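Local coordinates for putative lipoprotein (Bacteroides thetaiotaomicron, PDB 4Q1Z) that is of unknown function but belongs to the DUF4876 family and is a probable lipoprotein built from two domains rich in beta strands, at residues F262-Y266 and K323-G327. Residues are numbered along the deposited sequence; the frame is centred on the assembly and turned at random.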
ATOM      1  N   PHE A 262      -8.368 -13.670 -13.615  1.00 43.58           N
ATOM      2  CA  PHE A 262      -9.332 -14.136 -12.616  1.00 42.68           C
ATOM      3  C   PHE A 262      -9.023 -13.605 -11.219  1.00 45.91           C
ATOM      4  O   PHE A 262      -9.701 -13.977 -10.288  1.00 47.86           O
ATOM      5  CB  PHE A 262      -9.314 -15.657 -12.531  1.00 44.85           C
ATOM      6  CG  PHE A 262      -9.844 -16.386 -13.728  1.00 47.67           C
ATOM      7  CD1 PHE A 262     -11.212 -16.448 -13.974  1.00 51.79           C
ATOM      8  CD2 PHE A 262      -8.982 -17.052 -14.590  1.00 49.71           C
ATOM      9  CE1 PHE A 262     -11.710 -17.143 -15.085  1.00 53.83           C
ATOM     10  CE2 PHE A 262      -9.478 -17.762 -15.692  1.00 53.81           C
ATOM     11  CZ  PHE A 262     -10.840 -17.805 -15.931  1.00 53.03           C
ATOM     12  N   GLY A 263      -7.974 -12.819 -11.058  1.00 40.66           N
ATOM     13  CA  GLY A 263      -7.525 -12.342  -9.763  1.00 39.07           C
ATOM     14  C   GLY A 263      -6.257 -13.057  -9.364  1.00 44.99           C
ATOM     15  O   GLY A 263      -6.190 -14.297  -9.348  1.00 43.45           O
ATOM     16  N   GLY A 264      -5.237 -12.257  -9.085  1.00 44.12           N
ATOM     17  CA  GLY A 264      -3.942 -12.740  -8.626  1.00 42.48           C
ATOM     18  C   GLY A 264      -3.749 -12.407  -7.166  1.00 43.40           C
ATOM     19  O   GLY A 264      -4.554 -11.668  -6.591  1.00 41.50           O
ATOM     20  N   ALA A 265      -2.706 -12.999  -6.548  1.00 40.47           N
ATOM     21  CA  ALA A 265      -2.305 -12.743  -5.165  1.00 40.58           C
ATOM     22  C   ALA A 265      -1.038 -11.868  -5.243  1.00 46.14           C
ATOM     23  O   ALA A 265      -0.027 -12.296  -5.805  1.00 44.81           O
ATOM     24  CB  ALA A 265      -2.068 -14.050  -4.420  1.00 41.08           C
ATOM     25  N   TYR A 266      -1.152 -10.599  -4.804  1.00 43.31           N
ATOM     26  CA  TYR A 266      -0.098  -9.568  -4.928  1.00 42.48           C
ATOM     27  C   TYR A 266       0.537  -9.238  -3.606  1.00 45.86           C
ATOM     28  O   TYR A 266      -0.168  -9.076  -2.619  1.00 45.17           O
ATOM     29  CB  TYR A 266      -0.714  -8.265  -5.526  1.00 43.33           C
ATOM     30  CG  TYR A 266      -1.697  -8.532  -6.654  1.00 45.10           C
ATOM     31  CD1 TYR A 266      -1.260  -9.018  -7.890  1.00 45.44           C
ATOM     32  CD2 TYR A 266      -3.068  -8.356  -6.468  1.00 47.04           C
ATOM     33  CE1 TYR A 266      -2.162  -9.320  -8.911  1.00 44.93           C
ATOM     34  CE2 TYR A 266      -3.978  -8.611  -7.507  1.00 48.80           C
ATOM     35  CZ  TYR A 266      -3.520  -9.123  -8.717  1.00 52.92           C
ATOM     36  OH  TYR A 266      -4.387  -9.422  -9.741  1.00 56.00           O
ATOM     37  N   LYS A 323      -7.461 -19.774  -1.216  1.00 51.45           N
ATOM     38  CA  LYS A 323      -6.492 -18.716  -0.886  1.00 49.44           C
ATOM     39  C   LYS A 323      -5.024 -19.178  -0.982  1.00 50.23           C
ATOM     40  O   LYS A 323      -4.715 -20.322  -0.644  1.00 49.95           O
ATOM     41  CB  LYS A 323      -6.760 -18.188   0.536  1.00 50.43           C
ATOM     42  CG  LYS A 323      -7.920 -17.212   0.589  1.00 40.74           C
ATOM     43  CD  LYS A 323      -8.253 -16.658   1.981  1.00 43.72           C
ATOM     44  CE  LYS A 323      -7.129 -16.000   2.797  1.00 48.76           C
ATOM     45  NZ  LYS A 323      -6.399 -14.905   2.091  1.00 45.51           N
ATOM     46  N   ARG A 324      -4.117 -18.273  -1.419  1.00 44.52           N
ATOM     47  CA  ARG A 324      -2.672 -18.530  -1.480  1.00 44.13           C
ATOM     48  C   ARG A 324      -1.890 -17.428  -0.722  1.00 51.41           C
ATOM     49  O   ARG A 324      -0.674 -17.540  -0.558  1.00 53.95           O
ATOM     50  CB  ARG A 324      -2.133 -18.732  -2.919  1.00 43.51           C
ATOM     51  CG  ARG A 324      -2.429 -17.646  -3.966  1.00 43.95           C
ATOM     52  CD  ARG A 324      -3.682 -18.011  -4.714  1.00 43.68           C
ATOM     53  NE  ARG A 324      -3.819 -17.298  -5.973  1.00 48.19           N
ATOM     54  CZ  ARG A 324      -4.661 -16.298  -6.207  1.00 52.74           C
ATOM     55  NH1 ARG A 324      -5.428 -15.821  -5.234  1.00 34.30           N
ATOM     56  NH2 ARG A 324      -4.736 -15.759  -7.414  1.00 44.00           N
ATOM     57  N   VAL A 325      -2.579 -16.389  -0.225  1.00 47.27           N
ATOM     58  CA  VAL A 325      -1.935 -15.373   0.599  1.00 46.71           C
ATOM     59  C   VAL A 325      -2.048 -15.890   2.054  1.00 55.03           C
ATOM     60  O   VAL A 325      -3.161 -16.229   2.509  1.00 55.56           O
ATOM     61  CB  VAL A 325      -2.509 -13.917   0.445  1.00 48.48           C
ATOM     62  CG1 VAL A 325      -1.808 -12.937   1.382  1.00 47.40           C
ATOM     63  CG2 VAL A 325      -2.415 -13.410  -0.989  1.00 47.74           C
ATOM     64  N   PRO A 326      -0.925 -15.949   2.804  1.00 50.45           N
ATOM     65  CA  PRO A 326      -1.030 -16.329   4.218  1.00 50.51           C
ATOM     66  C   PRO A 326      -1.998 -15.387   4.973  1.00 53.79           C
ATOM     67  O   PRO A 326      -1.963 -14.162   4.787  1.00 51.33           O
ATOM     68  CB  PRO A 326       0.413 -16.212   4.711  1.00 52.36           C
ATOM     69  CG  PRO A 326       1.263 -16.316   3.453  1.00 54.79           C
ATOM     70  CD  PRO A 326       0.464 -15.591   2.443  1.00 50.24           C
ATOM     71  N   GLY A 327      -2.892 -15.998   5.768  1.00 51.34           N
ATOM     72  CA  GLY A 327      -3.953 -15.352   6.539  1.00 50.50           C
ATOM     73  C   GLY A 327      -3.544 -14.147   7.359  1.00 55.31           C
ATOM     74  O   GLY A 327      -4.331 -13.205   7.493  1.00 56.28           O
TER
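The loop segment 323-327, after edge strand 307-312, folds over the start of strand 265-269 in the large mixed beta-sheet of this two-domain protein. Arg324, Ala265 and Val325 bury the most surface here. The side chain of Arg324 runs along the 262-266 backbone. CG of Arg324 rests 3.6 Å from CB of Ala265, and NH2 of Arg324 is 3.5 Å from N of Ala265, which lies over one face of the guanidinium. The charge is met by a salt bridge to Glu312, while Pro154, Gly155 and Ala313 offer carbonyl oxygens. Val325 CG2 packs 3.5 Å from Ala265 CB, and Leu152 of strand 148-152 touches both Val325 and Ala265. The contact thus ties the loop to three neighbouring strands of the sheet. On the 262-266 side, Gly263 has backbone angles that disfavour a CB. Gly264 leaves space for the ring of Tyr266, whose OH accepts a hydrogen bond from Gly264 N (3.0 Å). The single hydrogen bond between the two segments runs from Arg324 NH2 to Gly263 O, at 2.8 Å, near the guanidinium plane.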